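Local coordinates for protein glycoside Hydrolase (Bacteroides uniformis, PDB 5TA0) that probably hydrolyses agarose chains as a family 86 glycoside hydrolase of a gut bacterium, here an engineered variant with neoagarooctaose bound, at residues Asp305-Val318 and Glu527-Ile539. Sequence-based numbering, arbitrary orientation. Where two conformers were deposited one is given.
With EDO (1,2-ethanediol), chain I.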
ATOM      1  N   ASP A 305      -4.199 -11.409  -1.370  1.00  7.36           N
ATOM      2  CA  ASP A 305      -4.400 -12.693  -2.071  1.00  7.36           C
ATOM      3  C   ASP A 305      -5.841 -12.908  -2.524  1.00  7.19           C
ATOM      4  O   ASP A 305      -6.069 -13.474  -3.595  1.00  7.24           O
ATOM      5  CB  ASP A 305      -3.950 -13.894  -1.214  1.00  7.64           C
ATOM      6  CG  ASP A 305      -2.432 -14.133  -1.235  1.00  8.15           C
ATOM      7  OD1 ASP A 305      -1.678 -13.307  -1.792  1.00  8.23           O
ATOM      8  OD2 ASP A 305      -2.003 -15.149  -0.641  1.00  8.43           O
ATOM      9  N   MET A 306      -6.817 -12.472  -1.736  1.00  7.46           N
ATOM     10  CA  MET A 306      -8.194 -12.686  -2.104  1.00  7.77           C
ATOM     11  C   MET A 306      -8.620 -11.831  -3.286  1.00  7.35           C
ATOM     12  O   MET A 306      -9.289 -12.304  -4.199  1.00  7.69           O
ATOM     13  CB  MET A 306      -9.085 -12.428  -0.887  1.00  8.33           C
ATOM     14  CG  MET A 306     -10.462 -13.022  -1.031  1.00  8.90           C
ATOM     15  SD  MET A 306     -11.282 -13.282   0.562  1.00  9.42           S
ATOM     16  CE  MET A 306     -12.599 -14.396   0.057  1.00  9.10           C
ATOM     17  N   ILE A 307      -8.180 -10.567  -3.292  1.00  6.96           N
ATOM     18  CA  ILE A 307      -8.436  -9.700  -4.449  1.00  7.15           C
ATOM     19  C   ILE A 307      -7.828 -10.344  -5.710  1.00  6.97           C
ATOM     20  O   ILE A 307      -8.492 -10.471  -6.740  1.00  7.26           O
ATOM     21  CB  ILE A 307      -7.889  -8.282  -4.245  1.00  7.54           C
ATOM     22  CG1 ILE A 307      -8.652  -7.561  -3.121  1.00  7.80           C
ATOM     23  CG2 ILE A 307      -7.977  -7.488  -5.520  1.00  7.93           C
ATOM     24  CD1 ILE A 307      -8.018  -6.238  -2.736  1.00  8.47           C
ATOM     25  N   GLU A 308      -6.568 -10.771  -5.624  1.00  6.94           N
ATOM     26  CA  GLU A 308      -5.902 -11.360  -6.796  1.00  7.30           C
ATOM     27  C   GLU A 308      -6.575 -12.651  -7.249  1.00  6.95           C
ATOM     28  O   GLU A 308      -6.809 -12.825  -8.446  1.00  7.29           O
ATOM     29  CB  GLU A 308      -4.448 -11.654  -6.484  1.00  8.15           C
ATOM     30  CG  GLU A 308      -3.595 -10.414  -6.295  1.00  8.82           C
ATOM     31  CD  GLU A 308      -2.192 -10.711  -5.791  1.00  9.51           C
ATOM     32  OE1 GLU A 308      -1.466  -9.718  -5.485  1.00 10.36           O
ATOM     33  OE2 GLU A 308      -1.801 -11.897  -5.626  1.00 10.38           O
ATOM     34  N   GLN A 309      -6.871 -13.543  -6.298  1.00  7.27           N
ATOM     35  CA  GLN A 309      -7.443 -14.836  -6.673  1.00  7.12           C
ATOM     36  C   GLN A 309      -8.824 -14.700  -7.299  1.00  6.93           C
ATOM     37  O   GLN A 309      -9.120 -15.369  -8.302  1.00  7.03           O
ATOM     38  CB  GLN A 309      -7.517 -15.756  -5.453  1.00  7.46           C
ATOM     39  CG  GLN A 309      -8.245 -17.090  -5.673  1.00  7.59           C
ATOM     40  CD  GLN A 309      -7.479 -18.051  -6.561  1.00  8.25           C
ATOM     41  OE1 GLN A 309      -6.547 -18.717  -6.127  1.00  9.10           O
ATOM     42  NE2 GLN A 309      -7.875 -18.119  -7.809  1.00  8.61           N
ATOM     43  N   TYR A 310      -9.677 -13.846  -6.719  1.00  7.27           N
ATOM     44  CA  TYR A 310     -11.014 -13.680  -7.303  1.00  7.29           C
ATOM     45  C   TYR A 310     -10.957 -12.931  -8.631  1.00  7.37           C
ATOM     46  O   TYR A 310     -11.711 -13.248  -9.571  1.00  7.82           O
ATOM     47  CB  TYR A 310     -12.047 -13.105  -6.335  1.00  7.77           C
ATOM     48  CG  TYR A 310     -13.421 -13.166  -6.923  1.00  7.67           C
ATOM     49  CD1 TYR A 310     -14.099 -12.017  -7.309  1.00  7.93           C
ATOM     50  CD2 TYR A 310     -14.007 -14.384  -7.212  1.00  7.94           C
ATOM     51  CE1 TYR A 310     -15.339 -12.079  -7.922  1.00  7.98           C
ATOM     52  CE2 TYR A 310     -15.245 -14.468  -7.796  1.00  8.39           C
ATOM     53  CZ  TYR A 310     -15.912 -13.325  -8.159  1.00  8.20           C
ATOM     54  OH  TYR A 310     -17.140 -13.397  -8.767  1.00  8.51           O
ATOM     55  N   SER A 311     -10.036 -11.965  -8.762  1.00  7.34           N
ATOM     56  CA  SER A 311      -9.807 -11.345 -10.057  1.00  7.56           C
ATOM     57  C   SER A 311      -9.427 -12.377 -11.116  1.00  7.95           C
ATOM     58  O   SER A 311      -9.934 -12.344 -12.229  1.00  8.01           O
ATOM     59  CB  SER A 311      -8.751 -10.254  -9.946  1.00  7.72           C
ATOM     60  OG  SER A 311      -9.152  -9.225  -9.052  1.00  7.58           O
ATOM     61  N   MET A 312      -8.549 -13.305 -10.748  1.00  8.26           N
ATOM     62  CA  MET A 312      -8.231 -14.383 -11.698  1.00  8.67           C
ATOM     63  C   MET A 312      -9.456 -15.200 -12.079  1.00  8.72           C
ATOM     64  O   MET A 312      -9.705 -15.436 -13.247  1.00  9.06           O
ATOM     65  CB  MET A 312      -7.147 -15.301 -11.117  1.00  9.05           C
ATOM     66  CG  MET A 312      -5.765 -14.677 -11.174  1.00  9.60           C
ATOM     67  SD  MET A 312      -5.068 -14.470 -12.832  1.00 10.35           S
ATOM     68  CE  MET A 312      -4.865 -16.190 -13.283  1.00 11.32           C
ATOM     69  N   ILE A 313     -10.248 -15.604 -11.098  1.00  8.86           N
ATOM     70  CA  ILE A 313     -11.422 -16.445 -11.385  1.00  9.21           C
ATOM     71  C   ILE A 313     -12.429 -15.708 -12.286  1.00  9.58           C
ATOM     72  O   ILE A 313     -12.874 -16.234 -13.297  1.00 10.35           O
ATOM     73  CB  ILE A 313     -12.095 -16.908 -10.081  1.00  9.62           C
ATOM     74  CG1 ILE A 313     -11.216 -17.944  -9.366  1.00  9.99           C
ATOM     75  CG2 ILE A 313     -13.516 -17.461 -10.314  1.00  9.90           C
ATOM     76  CD1 ILE A 313     -11.548 -18.159  -7.923  1.00 10.47           C
ATOM     77  N   LYS A 314     -12.772 -14.474 -11.925  1.00  9.55           N
ATOM     78  CA  LYS A 314     -13.834 -13.752 -12.611  1.00  9.69           C
ATOM     79  C   LYS A 314     -13.358 -13.010 -13.835  1.00  9.34           C
ATOM     80  O   LYS A 314     -14.034 -13.050 -14.889  1.00 10.00           O
ATOM     81  CB  LYS A 314     -14.499 -12.780 -11.629  1.00 10.08           C
ATOM     82  CG  LYS A 314     -15.601 -11.907 -12.214  1.00 11.25           C
ATOM     83  CD  LYS A 314     -16.782 -12.710 -12.757  1.00 12.70           C
ATOM     84  CE  LYS A 314     -17.829 -11.764 -13.303  1.00 14.82           C
ATOM     85  NZ  LYS A 314     -18.996 -12.496 -13.876  1.00 17.21           N
ATOM     86  N   LEU A 315     -12.261 -12.246 -13.708  1.00  8.87           N
ATOM     87  CA  LEU A 315     -11.763 -11.426 -14.819  1.00  9.12           C
ATOM     88  C   LEU A 315     -10.730 -12.148 -15.685  1.00  9.20           C
ATOM     89  O   LEU A 315     -10.423 -11.699 -16.779  1.00 10.04           O
ATOM     90  CB  LEU A 315     -11.128 -10.128 -14.304  1.00  9.37           C
ATOM     91  CG  LEU A 315     -12.018  -9.318 -13.354  1.00  9.83           C
ATOM     92  CD1 LEU A 315     -11.234  -8.105 -12.848  1.00 10.31           C
ATOM     93  CD2 LEU A 315     -13.301  -8.893 -14.062  1.00 10.47           C
ATOM     94  N   GLY A 316     -10.140 -13.211 -15.159  1.00  8.91           N
ATOM     95  CA  GLY A 316      -9.053 -13.914 -15.851  1.00  9.32           C
ATOM     96  C   GLY A 316      -7.702 -13.259 -15.775  1.00  9.57           C
ATOM     97  O   GLY A 316      -6.791 -13.669 -16.502  1.00  9.72           O
ATOM     98  N   GLU A 317      -7.515 -12.268 -14.905  0.50  9.30           N
ATOM     99  CA  GLU A 317      -6.230 -11.588 -14.794  0.50 10.00           C
ATOM    100  C   GLU A 317      -6.176 -10.843 -13.477  0.50  9.81           C
ATOM    101  O   GLU A 317      -7.232 -10.413 -12.971  0.50  9.70           O
ATOM    102  CB  GLU A 317      -6.042 -10.594 -15.942  0.50 11.01           C
ATOM    103  CG  GLU A 317      -6.921  -9.357 -15.830  0.50 12.03           C
ATOM    104  CD  GLU A 317      -7.033  -8.568 -17.121  0.50 13.59           C
ATOM    105  OE1 GLU A 317      -6.235  -8.784 -18.056  0.50 14.88           O
ATOM    106  OE2 GLU A 317      -7.954  -7.723 -17.205  0.50 13.52           O
ATOM    107  N   VAL A 318      -4.963 -10.651 -12.957  1.00  9.55           N
ATOM    108  CA  VAL A 318      -4.721  -9.812 -11.765  1.00  9.47           C
ATOM    109  C   VAL A 318      -4.661  -8.369 -12.215  1.00  9.47           C
ATOM    110  O   VAL A 318      -3.905  -8.039 -13.158  1.00 11.43           O
ATOM    111  CB  VAL A 318      -3.413 -10.169 -11.061  1.00  9.61           C
ATOM    112  CG1 VAL A 318      -3.090  -9.188  -9.931  1.00  9.69           C
ATOM    113  CG2 VAL A 318      -3.476 -11.585 -10.507  1.00  9.99           C
ATOM    114  N   GLU A 527      10.730 -15.720  -9.454  1.00  9.90           N
ATOM    115  CA  GLU A 527       9.516 -16.008  -8.690  1.00  9.80           C
ATOM    116  C   GLU A 527       8.318 -15.930  -9.581  1.00  9.75           C
ATOM    117  O   GLU A 527       8.163 -14.961 -10.336  1.00  9.89           O
ATOM    118  CB  GLU A 527       9.376 -15.015  -7.547  1.00  9.77           C
ATOM    119  CG  GLU A 527       8.091 -15.174  -6.744  1.00  9.93           C
ATOM    120  CD  GLU A 527       7.913 -14.122  -5.677  1.00 10.21           C
ATOM    121  OE1 GLU A 527       8.859 -13.355  -5.390  1.00 10.39           O
ATOM    122  OE2 GLU A 527       6.773 -14.044  -5.139  1.00 10.86           O
ATOM    123  N   VAL A 528       7.464 -16.960  -9.509  1.00 10.01           N
ATOM    124  CA  VAL A 528       6.173 -16.949 -10.194  1.00 10.29           C
ATOM    125  C   VAL A 528       5.108 -17.341  -9.182  1.00  9.74           C
ATOM    126  O   VAL A 528       5.291 -18.291  -8.403  1.00  9.21           O
ATOM    127  CB  VAL A 528       6.152 -17.882 -11.439  1.00 11.23           C
ATOM    128  CG1 VAL A 528       4.863 -17.741 -12.195  1.00 11.83           C
ATOM    129  CG2 VAL A 528       7.287 -17.532 -12.403  1.00 12.89           C
ATOM    130  N   LYS A 529       3.993 -16.625  -9.192  1.00  9.38           N
ATOM    131  CA  LYS A 529       2.858 -16.891  -8.303  1.00  9.69           C
ATOM    132  C   LYS A 529       1.711 -17.489  -9.100  1.00  9.21           C
ATOM    133  O   LYS A 529       1.323 -16.949 -10.155  1.00  9.98           O
ATOM    134  CB  LYS A 529       2.432 -15.607  -7.618  1.00 10.42           C
ATOM    135  CG  LYS A 529       1.398 -15.802  -6.548  1.00 11.25           C
ATOM    136  CD  LYS A 529       1.212 -14.513  -5.784  1.00 12.09           C
ATOM    137  CE  LYS A 529       0.213 -14.663  -4.659  1.00 12.08           C
ATOM    138  NZ  LYS A 529       0.204 -13.412  -3.857  1.00 12.04           N
ATOM    139  N   TYR A 530       1.169 -18.597  -8.595  1.00  8.59           N
ATOM    140  CA  TYR A 530       0.117 -19.354  -9.267  1.00  8.86           C
ATOM    141  C   TYR A 530      -1.139 -19.382  -8.416  1.00  9.01           C
ATOM    142  O   TYR A 530      -1.059 -19.441  -7.188  1.00  9.56           O
ATOM    143  CB  TYR A 530       0.590 -20.767  -9.579  1.00  9.01           C
ATOM    144  CG  TYR A 530       1.700 -20.840 -10.587  1.00  9.18           C
ATOM    145  CD1 TYR A 530       1.431 -20.895 -11.947  1.00  9.57           C
ATOM    146  CD2 TYR A 530       3.028 -20.858 -10.189  1.00  9.33           C
ATOM    147  CE1 TYR A 530       2.453 -20.936 -12.891  1.00 10.17           C
ATOM    148  CE2 TYR A 530       4.058 -20.935 -11.130  1.00  9.55           C
ATOM    149  CZ  TYR A 530       3.766 -20.955 -12.470  1.00  9.79           C
ATOM    150  OH  TYR A 530       4.782 -21.042 -13.405  1.00 11.32           O
ATOM    151  N   TYR A 531      -2.284 -19.344  -9.088  1.00  8.79           N
ATOM    152  CA  TYR A 531      -3.582 -19.284  -8.428  1.00  8.73           C
ATOM    153  C   TYR A 531      -4.327 -20.594  -8.619  1.00  8.93           C
ATOM    154  O   TYR A 531      -4.074 -21.323  -9.568  1.00  9.47           O
ATOM    155  CB  TYR A 531      -4.376 -18.098  -8.990  1.00  8.88           C
ATOM    156  CG  TYR A 531      -3.659 -16.807  -8.715  1.00  8.85           C
ATOM    157  CD1 TYR A 531      -3.852 -16.126  -7.524  1.00  8.77           C
ATOM    158  CD2 TYR A 531      -2.733 -16.311  -9.614  1.00  8.97           C
ATOM    159  CE1 TYR A 531      -3.129 -14.967  -7.226  1.00  8.76           C
ATOM    160  CE2 TYR A 531      -2.022 -15.145  -9.346  1.00  8.97           C
ATOM    161  CZ  TYR A 531      -2.238 -14.481  -8.149  1.00  9.21           C
ATOM    162  OH  TYR A 531      -1.504 -13.337  -7.845  1.00 10.00           O
ATOM    163  N   ALA A 532      -5.228 -20.889  -7.709  1.00  9.37           N
ATOM    164  CA  ALA A 532      -6.069 -22.089  -7.798  1.00  9.57           C
ATOM    165  C   ALA A 532      -7.252 -21.858  -8.734  1.00  9.65           C
ATOM    166  O   ALA A 532      -7.601 -20.731  -9.114  1.00  9.94           O
ATOM    167  CB  ALA A 532      -6.558 -22.478  -6.420  1.00  9.59           C
ATOM    168  N   THR A 533      -7.919 -22.950  -9.101  1.00  9.99           N
ATOM    169  CA  THR A 533      -9.085 -22.865  -9.942  1.00 10.86           C
ATOM    170  C   THR A 533     -10.329 -22.349  -9.230  1.00 10.29           C
ATOM    171  O   THR A 533     -11.257 -21.930  -9.879  1.00 11.37           O
ATOM    172  CB  THR A 533      -9.453 -24.218 -10.570  1.00 11.09           C
ATOM    173  OG1 THR A 533      -9.756 -25.158  -9.533  1.00 12.19           O
ATOM    174  CG2 THR A 533      -8.288 -24.769 -11.423  1.00 11.41           C
ATOM    175  N   ASP A 534     -10.343 -22.395  -7.900  1.00 10.58           N
ATOM    176  CA  ASP A 534     -11.506 -21.993  -7.117  1.00 10.92           C
ATOM    177  C   ASP A 534     -11.021 -21.402  -5.795  1.00  9.82           C
ATOM    178  O   ASP A 534      -9.828 -21.399  -5.512  1.00  9.54           O
ATOM    179  CB  ASP A 534     -12.410 -23.221  -6.876  1.00 12.49           C
ATOM    180  CG  ASP A 534     -13.866 -22.878  -6.684  1.00 15.45           C
ATOM    181  OD1 ASP A 534     -14.231 -21.708  -6.464  1.00 16.50           O
ATOM    182  OD2 ASP A 534     -14.675 -23.842  -6.777  1.00 18.94           O
ATOM    183  N   TYR A 535     -11.956 -20.940  -4.969  1.00  9.18           N
ATOM    184  CA  TYR A 535     -11.623 -20.233  -3.747  1.00  9.68           C
ATOM    185  C   TYR A 535     -12.806 -20.289  -2.772  1.00  9.64           C
ATOM    186  O   TYR A 535     -13.860 -20.823  -3.120  1.00 10.62           O
ATOM    187  CB  TYR A 535     -11.213 -18.779  -4.091  1.00  9.39           C
ATOM    188  CG  TYR A 535     -12.343 -17.777  -4.155  1.00  9.72           C
ATOM    189  CD1 TYR A 535     -12.245 -16.539  -3.499  1.00  9.47           C
ATOM    190  CD2 TYR A 535     -13.517 -18.054  -4.867  1.00  9.78           C
ATOM    191  CE1 TYR A 535     -13.302 -15.634  -3.525  1.00  9.27           C
ATOM    192  CE2 TYR A 535     -14.565 -17.149  -4.915  1.00 10.12           C
ATOM    193  CZ  TYR A 535     -14.449 -15.930  -4.231  1.00  9.70           C
ATOM    194  OH  TYR A 535     -15.505 -15.032  -4.263  1.00 10.33           O
ATOM    195  N   LEU A 536     -12.595 -19.775  -1.565  1.00 10.12           N
ATOM    196  CA  LEU A 536     -13.671 -19.487  -0.588  1.00 10.52           C
ATOM    197  C   LEU A 536     -14.559 -20.698  -0.285  1.00 11.08           C
ATOM    198  O   LEU A 536     -15.719 -20.761  -0.713  1.00 12.07           O
ATOM    199  CB  LEU A 536     -14.495 -18.268  -1.035  1.00 10.98           C
ATOM    200  CG  LEU A 536     -15.470 -17.698   0.026  1.00 11.65           C
ATOM    201  CD1 LEU A 536     -14.800 -17.405   1.356  1.00 11.72           C
ATOM    202  CD2 LEU A 536     -16.122 -16.454  -0.543  1.00 12.16           C
ATOM    203  N   LYS A 537     -13.992 -21.646   0.447  0.60 11.27           N
ATOM    204  CA  LYS A 537     -14.685 -22.905   0.766  0.60 12.13           C
ATOM    205  C   LYS A 537     -14.905 -23.005   2.274  0.60 12.32           C
ATOM    206  O   LYS A 537     -14.012 -22.724   3.069  0.60 12.08           O
ATOM    207  CB  LYS A 537     -13.875 -24.096   0.258  0.60 12.80           C
ATOM    208  CG  LYS A 537     -13.635 -24.121  -1.251  0.60 13.60           C
ATOM    209  CD  LYS A 537     -14.928 -24.148  -2.053  0.60 14.27           C
ATOM    210  CE  LYS A 537     -14.692 -24.162  -3.555  0.60 15.21           C
ATOM    211  NZ  LYS A 537     -15.977 -24.011  -4.295  0.60 16.33           N
ATOM    212  N   GLU A 538     -16.118 -23.409   2.653  1.00 13.16           N
ATOM    213  CA  GLU A 538     -16.477 -23.623   4.060  1.00 15.05           C
ATOM    214  C   GLU A 538     -15.794 -24.869   4.616  1.00 14.35           C
ATOM    215  O   GLU A 538     -15.670 -25.886   3.932  1.00 15.13           O
ATOM    216  CB  GLU A 538     -17.992 -23.830   4.211  1.00 17.13           C
ATOM    217  CG  GLU A 538     -18.861 -22.662   3.805  1.00 19.98           C
ATOM    218  CD  GLU A 538     -20.349 -22.995   3.763  1.00 22.51           C
ATOM    219  OE1 GLU A 538     -20.742 -24.120   4.139  1.00 25.09           O
ATOM    220  OE2 GLU A 538     -21.126 -22.126   3.325  1.00 25.65           O
ATOM    221  N   ILE A 539     -15.344 -24.756   5.853  1.00 13.11           N
ATOM    222  CA  ILE A 539     -14.636 -25.827   6.557  1.00 13.96           C
ATOM    223  C   ILE A 539     -15.606 -26.632   7.421  1.00 14.78           C
ATOM    224  O   ILE A 539     -16.226 -26.094   8.338  1.00 14.99           O
ATOM    225  CB  ILE A 539     -13.506 -25.286   7.438  1.00 13.35           C
ATOM    226  CG1 ILE A 539     -12.438 -24.561   6.579  1.00 13.81           C
ATOM    227  CG2 ILE A 539     -12.837 -26.432   8.213  1.00 14.03           C
ATOM    228  CD1 ILE A 539     -11.550 -23.639   7.393  1.00 13.37           C
TER
HETATM  229  C1  EDO I 706     -11.041 -20.539 -13.450  1.00 24.39           C
HETATM  230  O1  EDO I 706     -10.564 -20.197 -12.151  1.00 23.60           O
HETATM  231  C2  EDO I 706      -9.897 -21.144 -14.237  1.00 23.23           C
HETATM  232  O2  EDO I 706      -9.248 -22.149 -13.460  1.00 23.45           O
HETATM  233  O   HOH W   1      -7.878 -20.035  -3.978  1.00  8.81           O
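Lys529 forms salt bridges with two acids one helical turn apart, Asp305 and Glu308. Its extended chain brings NZ to 2.8 Å from Asp305 OD1 and 3.1 Å from Glu308 OE2, the latter met on the syn side of the carboxylate. Tyr531 OH donates to the same Glu308 OE2 at 2.7 Å, from well above the carboxylate plane. Arg360 pairs with both acids and Arg563 with Asp305, so the buried carboxylates sit among several positive charges, which would probably keep them ionised.

Gln309 holds the backbone of Ala532 through its amide. OE1 accepts from Ala532 N at 3.0 Å, on a lone pair in the carbonyl plane. NE2 lies near Ala532 O as well, but that bond is less certain. The bend at chi2 (70°) turns the amide toward the backbone of Ala532. A water sits between OE1 and Asp534 O, within hydrogen-bonding distance of both.

The remaining contacts are apolar or aromatic. Met312 lays CG over one face of the Tyr531 ring, 4.1 Å from its centroid, with SD placed obliquely. The Tyr310 and Tyr535 rings lie offset with little overlap, planes at 26°; Tyr310 CD2 meets the hydroxyl end of Tyr535. Their hydroxyls bond elsewhere, to Asp269 and Trp260 respectively. Ile313 CD1 approaches Tyr535 CD2 at 3.6 Å, while Met306 CE touches Tyr535 and Leu536.

This is a helix-on-sheet interdomain interface: helix 305-315 of the catalytic (alpha/beta) barrel crosses strand 527-531 of a beta-sandwich at -63°.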